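Local coordinates for protein putative phosphohistidine phosphatase SixA (Agrobacterium tumefaciens, PDB 2RFL) that probably removes phosphate from phosphohistidine or related phosphoesters, as a putative SixA-type member of the histidine phosphatase superfamily, at residues D56-S61 and I81-I86; R10-R15 and V107-L112; A39-I44 and P141-A146. All coordinates share one frame; numbering follows the deposited sequence.

In the fold
All three contacts reach one mixed sheet flanked by helices, an alpha-beta-alpha sandwich, in the strand order 82-85, 57-60, 109-114, 10-15, 145-149, 162-167. Contact 1 pairs edge strand 82-85 with its neighbour 57-60, contact 2 pairs 10-15 with 109-114 in the middle, and contact 3 sets helix 35-51 against the turn leading into strand 145-149. The centres of contact 1 and contact 2 lie about 9 Å apart. Contact 3 is centred about 14 Å from contact 2 and about 17 Å from contact 1. Contact 1 is nested within the loops closed by both others, whereas contacts 2 and 3 interlock along the chain, so residues from both halves of the sequence build the sheet.

Contact 1: D56-S61 and I81-I86; sequences DLILSS and IDIVYI
Strands 57-60 and 82-85 run parallel, their axes inclined by 18° and 4.5 Å apart at closest approach, with Leu57 opposite Asp82 and Ser60 opposite Tyr85. Helix 64-77 lies between them in the chain, making this a beta-alpha-beta crossover. Five backbone hydrogen bonds join the segments. The straightest runs from Ile58 N to Asp82 O (2.6 Å), nearly along the C=O axis; Val84 N returns to Ile58 O at 2.8 Å, so Ile58 bonds across through both its N-H and its carbonyl. Ser60 likewise gives its N-H to Val84 O and receives that of Ile86 on its own O. At the start of the pairing, Asp82 N meets Asp56 O at a more bent 145°.

Ile58 buries the most surface. Its CG1 is anti to the carbonyl carbon, and the CD1 tip reaches over to Ile81, touching CG2 and CD1 of that residue as the two side chains cross obliquely. The same CD1 lies 3.7 Å from Ile83 CG2. On the other face, Leu57 CD1 meets Val84 CG2 at 3.8 Å, the two side chains crossing at about a right angle. Farther along, the Tyr85 ring approaches the serines: Ser61 O sits at its edge, 3.4 Å from CD1, and Ser60 CB is 3.8 Å from Tyr85 CE1. Ser60 OG, anti to its backbone N, turns forward and donates to a lone pair of Ser61 O at 2.8 Å, while Arg67 makes a cation-pi contact with the tyrosine.

Ser61 OG bonds to His115 NE2 and to Ala63 N, linking the segment just after the pairing to the loop that follows strand 109-114. The main-chain bonds thus fix the edge strand in register, with Ile58 packed on Ile81 and Ile83 on one face and Leu57 on Val84 on the other.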
loop_
_atom_site.group_PDB
_atom_site.type_symbol
_atom_site.label_atom_id
_atom_site.label_comp_id
_atom_site.label_asym_id
_atom_site.label_seq_id
_atom_site.Cartn_x
_atom_site.Cartn_y
_atom_site.Cartn_z
ATOM N N ASP A 56 0.172 11.045 6.162
ATOM C CA ASP A 56 -0.875 11.804 6.872
ATOM C C ASP A 56 -2.162 10.998 6.990
ATOM O O ASP A 56 -2.756 10.940 8.038
ATOM C CB ASP A 56 -1.150 13.101 6.126
ATOM C CG ASP A 56 0.112 13.859 5.815
ATOM O OD1 ASP A 56 1.131 13.682 6.524
ATOM O OD2 ASP A 56 0.093 14.646 4.870
ATOM N N LEU A 57 -2.556 10.377 5.877
ATOM C CA LEU A 57 -3.755 9.536 5.780
ATOM C C LEU A 57 -3.478 8.099 5.240
ATOM O O LEU A 57 -2.793 7.928 4.229
ATOM C CB LEU A 57 -4.804 10.252 4.915
ATOM C CG LEU A 57 -6.019 9.417 4.486
ATOM C CD1 LEU A 57 -7.049 9.144 5.581
ATOM C CD2 LEU A 57 -6.644 10.076 3.275
ATOM N N ILE A 58 -4.012 7.101 5.937
ATOM C CA ILE A 58 -3.995 5.701 5.499
ATOM C C ILE A 58 -5.380 5.216 5.092
ATOM O O ILE A 58 -6.275 5.183 5.940
ATOM C CB ILE A 58 -3.506 4.721 6.611
ATOM C CG1 ILE A 58 -2.075 5.036 7.036
ATOM C CG2 ILE A 58 -3.597 3.262 6.138
ATOM C CD1 ILE A 58 -1.714 4.501 8.393
ATOM N N LEU A 59 -5.540 4.812 3.814
ATOM C CA LEU A 59 -6.777 4.175 3.308
ATOM C C LEU A 59 -6.577 2.677 3.111
ATOM O O LEU A 59 -5.696 2.237 2.387
ATOM C CB LEU A 59 -7.231 4.804 2.000
ATOM C CG LEU A 59 -7.471 6.310 1.942
ATOM C CD1 LEU A 59 -7.867 6.847 0.560
ATOM C CD2 LEU A 59 -8.477 6.651 3.039
ATOM N N SER A 60 -7.378 1.878 3.790
ATOM C CA SER A 60 -7.161 0.424 3.819
ATOM C C SER A 60 -8.445 -0.323 3.549
ATOM O O SER A 60 -9.502 0.146 3.924
ATOM C CB SER A 60 -6.646 -0.015 5.192
ATOM O OG SER A 60 -6.539 -1.443 5.332
ATOM N N SER A 61 -8.325 -1.491 2.915
ATOM C CA SER A 61 -9.356 -2.518 2.932
ATOM C C SER A 61 -9.809 -2.790 4.382
ATOM O O SER A 61 -9.040 -2.653 5.365
ATOM C CB SER A 61 -8.829 -3.820 2.269
ATOM O OG SER A 61 -9.745 -4.929 2.257
ATOM N N ILE A 81 -1.403 8.713 12.910
ATOM C CA ILE A 81 -1.875 8.692 11.535
ATOM C C ILE A 81 -3.384 8.593 11.416
ATOM O O ILE A 81 -3.999 7.850 12.112
ATOM C CB ILE A 81 -1.319 7.478 10.815
ATOM C CG1 ILE A 81 0.174 7.355 11.023
ATOM C CG2 ILE A 81 -1.646 7.545 9.393
ATOM C CD1 ILE A 81 0.814 6.496 10.103
ATOM N N ASP A 82 -3.957 9.329 10.489
ATOM C CA ASP A 82 -5.326 9.158 10.073
ATOM C C ASP A 82 -5.561 7.902 9.322
ATOM O O ASP A 82 -4.946 7.680 8.344
ATOM C CB ASP A 82 -5.702 10.263 9.132
ATOM C CG ASP A 82 -6.219 11.444 9.817
ATOM O OD1 ASP A 82 -7.352 11.419 10.199
ATOM O OD2 ASP A 82 -5.538 12.428 9.969
ATOM N N ILE A 83 -6.506 7.098 9.753
ATOM C CA ILE A 83 -6.799 5.872 9.018
ATOM C C ILE A 83 -8.295 5.647 8.773
ATOM O O ILE A 83 -9.138 5.791 9.666
ATOM C CB ILE A 83 -6.071 4.600 9.570
ATOM C CG1 ILE A 83 -6.987 3.708 10.404
ATOM C CG2 ILE A 83 -4.799 4.940 10.327
ATOM C CD1 ILE A 83 -7.051 4.059 11.879
ATOM N N VAL A 84 -8.613 5.312 7.533
ATOM C CA VAL A 84 -9.991 5.040 7.154
ATOM C C VAL A 84 -10.146 3.704 6.435
ATOM O O VAL A 84 -9.338 3.320 5.567
ATOM C CB VAL A 84 -10.537 6.128 6.268
ATOM C CG1 VAL A 84 -10.770 7.389 7.084
ATOM C CG2 VAL A 84 -9.538 6.330 5.166
ATOM N N TYR A 85 -11.225 3.032 6.803
ATOM C CA TYR A 85 -11.542 1.730 6.285
ATOM C C TYR A 85 -12.706 1.710 5.290
ATOM O O TYR A 85 -13.765 2.250 5.538
ATOM C CB TYR A 85 -11.779 0.802 7.445
ATOM C CG TYR A 85 -10.526 0.572 8.239
ATOM C CD1 TYR A 85 -9.546 -0.285 7.766
ATOM C CD2 TYR A 85 -10.307 1.242 9.448
ATOM C CE1 TYR A 85 -8.382 -0.511 8.494
ATOM C CE2 TYR A 85 -9.150 1.021 10.185
ATOM C CZ TYR A 85 -8.198 0.146 9.696
ATOM O OH TYR A 85 -7.057 -0.095 10.397
ATOM N N ILE A 86 -12.463 1.055 4.169
ATOM C CA ILE A 86 -13.246 1.184 2.988
ATOM C C ILE A 86 -13.427 -0.216 2.467
ATOM O O ILE A 86 -12.497 -0.774 1.866
ATOM C CB ILE A 86 -12.459 2.033 1.963
ATOM C CG1 ILE A 86 -12.154 3.431 2.557
ATOM C CG2 ILE A 86 -13.168 2.058 0.574
ATOM C CD1 ILE A 86 -11.581 4.399 1.624
#

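Contact 2: R10-R15 and V107-L112; sequences RVYLLR and VQSVML
Val110 holds the middle of this parallel pairing through both its N-H and its carbonyl: its N donates to Arg10 O at 3.0 Å, nearly along the C=O axis, and its O accepts from Tyr12 N at 2.8 Å with an N-H...O angle of 170°. Tyr12 O in turn receives Leu112 N, and Leu14 N reaches Leu112 O at 3.1 Å, whereas the first bond, Arg10 N to Gln108 O, is weak. Strands 10-15 and 109-114 are central in the sheet of the alpha-beta-alpha sandwich, and their paired segments differ in direction by only 15°.

On the face carrying Arg10, Tyr12, Ser109 and Met111, the tyrosine buries the most surface. Its CG is anti to the carbonyl carbon. Tyr12 CB packs against CB and CG of Met111, a selenomethionine, with the two side chains crossing at about a right angle; CE1 at the ring reaches Ser109 CB. Arg10 CG lies above one ring face, offset toward the rim, and the guanidinium continues to a salt bridge with Asp149. On the other face, Val11 and Leu13 pack against helix 118-127.

Beyond the ring, Met111 bends at chi3 (98°) and runs alongside Leu14, ending with CE 4.0 Å from Leu14 CD2.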
loop_
_atom_site.group_PDB
_atom_site.type_symbol
_atom_site.label_atom_id
_atom_site.label_comp_id
_atom_site.label_asym_id
_atom_site.label_seq_id
_atom_site.Cartn_x
_atom_site.Cartn_y
_atom_site.Cartn_z
ATOM N N ARG A 10 2.970 12.885 -2.254
ATOM C CA ARG A 10 3.581 11.570 -2.035
ATOM C C ARG A 10 2.527 10.472 -1.884
ATOM O O ARG A 10 1.631 10.588 -1.044
ATOM C CB ARG A 10 4.514 11.554 -0.810
ATOM C CG ARG A 10 5.278 10.218 -0.670
ATOM C CD ARG A 10 6.586 10.334 0.086
ATOM N NE ARG A 10 7.625 10.999 -0.691
ATOM C CZ ARG A 10 8.897 11.075 -0.317
ATOM N NH1 ARG A 10 9.284 10.507 0.814
ATOM N NH2 ARG A 10 9.785 11.693 -1.076
ATOM N N VAL A 11 2.676 9.424 -2.699
ATOM C CA VAL A 11 1.845 8.217 -2.683
ATOM C C VAL A 11 2.616 6.998 -2.174
ATOM O O VAL A 11 3.626 6.595 -2.739
ATOM C CB VAL A 11 1.301 7.874 -4.098
ATOM C CG1 VAL A 11 0.776 6.449 -4.191
ATOM C CG2 VAL A 11 0.195 8.810 -4.478
ATOM N N TYR A 12 2.109 6.398 -1.114
ATOM C CA TYR A 12 2.604 5.102 -0.672
ATOM C C TYR A 12 1.608 4.040 -1.073
ATOM O O TYR A 12 0.380 4.214 -0.870
ATOM C CB TYR A 12 2.789 5.074 0.832
ATOM C CG TYR A 12 3.689 6.166 1.409
ATOM C CD1 TYR A 12 3.137 7.272 2.064
ATOM C CD2 TYR A 12 5.109 6.052 1.346
ATOM C CE1 TYR A 12 3.967 8.260 2.613
ATOM C CE2 TYR A 12 5.945 7.028 1.903
ATOM C CZ TYR A 12 5.367 8.129 2.528
ATOM O OH TYR A 12 6.176 9.101 3.081
ATOM N N LEU A 13 2.143 2.967 -1.659
ATOM C CA LEU A 13 1.391 1.787 -2.083
ATOM C C LEU A 13 1.875 0.504 -1.432
ATOM O O LEU A 13 2.954 -0.031 -1.797
ATOM C CB LEU A 13 1.521 1.590 -3.601
ATOM C CG LEU A 13 1.105 2.628 -4.629
ATOM C CD1 LEU A 13 1.442 2.054 -5.977
ATOM C CD2 LEU A 13 -0.349 2.878 -4.526
ATOM N N LEU A 14 1.035 -0.008 -0.531
ATOM C CA LEU A 14 1.329 -1.119 0.363
ATOM C C LEU A 14 0.433 -2.336 0.092
ATOM O O LEU A 14 -0.797 -2.306 0.258
ATOM C CB LEU A 14 1.207 -0.678 1.862
ATOM C CG LEU A 14 1.418 -1.740 2.982
ATOM C CD1 LEU A 14 2.815 -2.407 2.960
ATOM C CD2 LEU A 14 1.109 -1.233 4.407
ATOM N N ARG A 15 1.056 -3.433 -0.300
ATOM C CA ARG A 15 0.309 -4.658 -0.392
ATOM C C ARG A 15 0.275 -5.263 1.001
ATOM O O ARG A 15 1.235 -5.137 1.752
ATOM C CB ARG A 15 0.891 -5.605 -1.421
ATOM C CG ARG A 15 0.001 -6.838 -1.620
ATOM C CD ARG A 15 0.313 -7.641 -2.853
ATOM N NE ARG A 15 -0.390 -8.899 -2.774
ATOM C CZ ARG A 15 0.090 -10.046 -3.247
ATOM N NH1 ARG A 15 1.254 -10.069 -3.894
ATOM N NH2 ARG A 15 -0.598 -11.172 -3.092
ATOM N N VAL A 107 -4.446 16.647 1.310
ATOM C CA VAL A 107 -3.663 15.791 2.193
ATOM C C VAL A 107 -2.340 15.600 1.476
ATOM O O VAL A 107 -2.323 15.147 0.321
ATOM C CB VAL A 107 -4.294 14.389 2.357
ATOM C CG1 VAL A 107 -3.641 13.617 3.501
ATOM C CG2 VAL A 107 -5.783 14.470 2.549
ATOM N N GLN A 108 -1.241 15.935 2.149
ATOM C CA GLN A 108 0.069 15.990 1.514
ATOM C C GLN A 108 0.599 14.629 1.088
ATOM O O GLN A 108 1.089 14.497 -0.022
ATOM C CB GLN A 108 1.078 16.671 2.423
ATOM C CG GLN A 108 2.449 16.806 1.805
ATOM C CD GLN A 108 3.512 17.208 2.808
ATOM O OE1 GLN A 108 3.538 18.351 3.296
ATOM N NE2 GLN A 108 4.399 16.263 3.123
ATOM N N SER A 109 0.527 13.648 1.993
ATOM C CA SER A 109 0.921 12.264 1.705
ATOM C C SER A 109 -0.106 11.214 2.096
ATOM O O SER A 109 -0.695 11.242 3.168
ATOM C CB SER A 109 2.326 11.899 2.244
ATOM O OG SER A 109 2.530 12.282 3.580
ATOM N N VAL A 110 -0.294 10.257 1.203
ATOM C CA VAL A 110 -1.337 9.276 1.390
ATOM C C VAL A 110 -0.881 7.866 1.029
ATOM O O VAL A 110 -0.160 7.643 0.059
ATOM C CB VAL A 110 -2.665 9.697 0.673
ATOM C CG1 VAL A 110 -2.362 10.171 -0.706
ATOM C CG2 VAL A 110 -3.665 8.543 0.605
HETATM N N MSE A 111 -1.327 6.932 1.852
HETATM C CA MSE A 111 -0.964 5.554 1.729
HETATM C C MSE A 111 -2.203 4.704 1.554
HETATM O O MSE A 111 -3.156 4.786 2.341
HETATM C CB MSE A 111 -0.216 5.078 2.955
HETATM C CG MSE A 111 -0.022 3.598 2.942
HETATM SE SE MSE A 111 1.360 3.021 4.101
HETATM C CE MSE A 111 0.326 2.453 5.710
ATOM N N LEU A 112 -2.166 3.865 0.534
ATOM C CA LEU A 112 -3.227 2.921 0.322
ATOM C C LEU A 112 -2.807 1.539 0.797
ATOM O O LEU A 112 -1.697 1.121 0.533
ATOM C CB LEU A 112 -3.658 2.907 -1.158
ATOM C CG LEU A 112 -4.168 4.207 -1.794
ATOM C CD1 LEU A 112 -4.879 3.740 -3.010
ATOM C CD2 LEU A 112 -5.149 5.129 -0.963
#

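Contact 3: A39-I44 and P141-A146; sequences AEAEII and PTSGLA
Ser143, which buries the most surface here, lies within a type II beta turn spanning Pro141 to Gly144, closed by a hydrogen bond from Gly144 N to Pro141 O. Its side chain points at helix 35-51, with OG anti to the backbone N (chi1 -162°), and the hydroxyl comes to rest between two residues one helical turn apart. Ser143 OG lies 3.6 Å from Ala41 CA and 3.5 Å from Ile44 CB, so its surroundings on the helix are carbon.

Ile44 supplies the second-largest area. CG1 is anti to the carbonyl carbon and CG2 anti to the backbone N, and both branches lie against the serine's carbonyl oxygen: CG2 is 3.3 Å from Ser143 O and CG1 3.5 Å from it. Farther along, Ile44 CG2 just reaches Leu145 CB, where strand 145-149 begins.

Glu40, a turn earlier on the helix, makes the polar link. Its chain is extended beyond CG, carrying the carboxylate across Thr142 at about a right angle. Thr142 OG1 donates to the syn lone pair of Glu40 OE1 at 3.2 Å. Thr142 O lies 3.4 Å from the same OE1, two acceptors facing each other, which would be expected to disfavour a closer approach of the carboxylate.

A helix of one flanking layer of the alpha-beta-alpha sandwich is thus set against the turn that leads into a sheet strand. The one hydrogen bond across the segments, from Thr142 to Glu40, joins helix and turn; the rest is aliphatic carbon of the helix packed against the oxygens of Ser143, whose buried hydroxyl has no partner in the model, which probably costs some stability.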
loop_
_atom_site.group_PDB
_atom_site.type_symbol
_atom_site.label_atom_id
_atom_site.label_comp_id
_atom_site.label_asym_id
_atom_site.label_seq_id
_atom_site.Cartn_x
_atom_site.Cartn_y
_atom_site.Cartn_z
ATOM N N ALA A 39 5.433 -11.010 10.575
ATOM C CA ALA A 39 6.796 -10.586 10.830
ATOM C C ALA A 39 7.257 -9.573 9.802
ATOM O O ALA A 39 7.873 -8.592 10.187
ATOM C CB ALA A 39 7.748 -11.797 10.894
ATOM N N GLU A 40 6.944 -9.823 8.525
ATOM C CA GLU A 40 7.326 -9.003 7.379
ATOM C C GLU A 40 6.751 -7.593 7.484
ATOM O O GLU A 40 7.415 -6.605 7.191
ATOM C CB GLU A 40 6.658 -9.545 6.123
ATOM C CG GLU A 40 7.273 -10.663 5.350
ATOM C CD GLU A 40 6.403 -11.043 4.098
ATOM O OE1 GLU A 40 5.348 -10.399 3.819
ATOM O OE2 GLU A 40 6.789 -12.019 3.403
ATOM N N ALA A 41 5.469 -7.524 7.809
ATOM C CA ALA A 41 4.785 -6.268 7.870
ATOM C C ALA A 41 5.374 -5.415 8.978
ATOM O O ALA A 41 5.513 -4.211 8.826
ATOM C CB ALA A 41 3.291 -6.483 8.069
ATOM N N GLU A 42 5.726 -6.046 10.091
ATOM C CA GLU A 42 6.572 -5.368 11.083
ATOM C C GLU A 42 7.945 -4.914 10.527
ATOM O O GLU A 42 8.278 -3.740 10.657
ATOM C CB GLU A 42 6.696 -6.163 12.385
ATOM C CG GLU A 42 7.121 -5.301 13.548
ATOM C CD GLU A 42 6.217 -5.461 14.762
ATOM O OE1 GLU A 42 6.548 -6.295 15.635
ATOM O OE2 GLU A 42 5.172 -4.761 14.825
ATOM N N ILE A 43 8.701 -5.819 9.900
ATOM C CA ILE A 43 10.026 -5.489 9.365
ATOM C C ILE A 43 9.903 -4.261 8.456
ATOM O O ILE A 43 10.611 -3.272 8.628
ATOM C CB ILE A 43 10.706 -6.704 8.610
ATOM C CG1 ILE A 43 11.293 -7.753 9.565
ATOM C CG2 ILE A 43 11.848 -6.236 7.697
ATOM C CD1 ILE A 43 10.415 -8.171 10.748
ATOM N N ILE A 44 8.941 -4.314 7.550
ATOM C CA ILE A 44 8.706 -3.275 6.536
ATOM C C ILE A 44 8.147 -1.943 7.101
ATOM O O ILE A 44 8.695 -0.889 6.841
ATOM C CB ILE A 44 7.831 -3.839 5.358
ATOM C CG1 ILE A 44 8.480 -5.086 4.710
ATOM C CG2 ILE A 44 7.434 -2.718 4.331
ATOM C CD1 ILE A 44 9.815 -4.885 4.024
ATOM N N PRO A 141 4.895 -7.765 -4.501
ATOM C CA PRO A 141 4.875 -8.713 -3.394
ATOM C C PRO A 141 4.064 -8.250 -2.150
ATOM O O PRO A 141 3.682 -7.072 -2.046
ATOM C CB PRO A 141 6.373 -8.866 -3.059
ATOM C CG PRO A 141 6.992 -7.538 -3.438
ATOM C CD PRO A 141 6.205 -7.079 -4.629
ATOM N N THR A 142 3.810 -9.186 -1.232
ATOM C CA THR A 142 3.102 -8.895 0.007
ATOM C C THR A 142 3.932 -8.056 0.938
ATOM O O THR A 142 5.101 -8.322 1.139
ATOM C CB THR A 142 2.711 -10.153 0.802
ATOM O OG1 THR A 142 3.878 -10.948 1.084
ATOM C CG2 THR A 142 1.623 -10.938 0.079
ATOM N N SER A 143 3.299 -7.073 1.553
ATOM C CA SER A 143 3.998 -6.003 2.319
ATOM C C SER A 143 5.095 -5.270 1.561
ATOM O O SER A 143 6.024 -4.756 2.192
ATOM C CB SER A 143 4.516 -6.462 3.674
ATOM O OG SER A 143 4.756 -5.288 4.435
ATOM N N GLY A 144 4.952 -5.220 0.218
ATOM C CA GLY A 144 5.783 -4.389 -0.671
ATOM C C GLY A 144 5.297 -2.947 -0.621
ATOM O O GLY A 144 4.105 -2.684 -0.680
ATOM N N LEU A 145 6.213 -2.008 -0.463
ATOM C CA LEU A 145 5.863 -0.579 -0.382
ATOM C C LEU A 145 6.542 0.295 -1.449
ATOM O O LEU A 145 7.744 0.556 -1.391
ATOM C CB LEU A 145 6.178 -0.030 1.000
ATOM C CG LEU A 145 6.126 1.469 1.282
ATOM C CD1 LEU A 145 4.656 1.905 1.463
ATOM C CD2 LEU A 145 7.003 1.825 2.524
ATOM N N ALA A 146 5.735 0.766 -2.398
ATOM C CA ALA A 146 6.137 1.729 -3.379
ATOM C C ALA A 146 5.991 3.113 -2.764
ATOM O O ALA A 146 4.982 3.414 -2.112
ATOM C CB ALA A 146 5.262 1.602 -4.526
#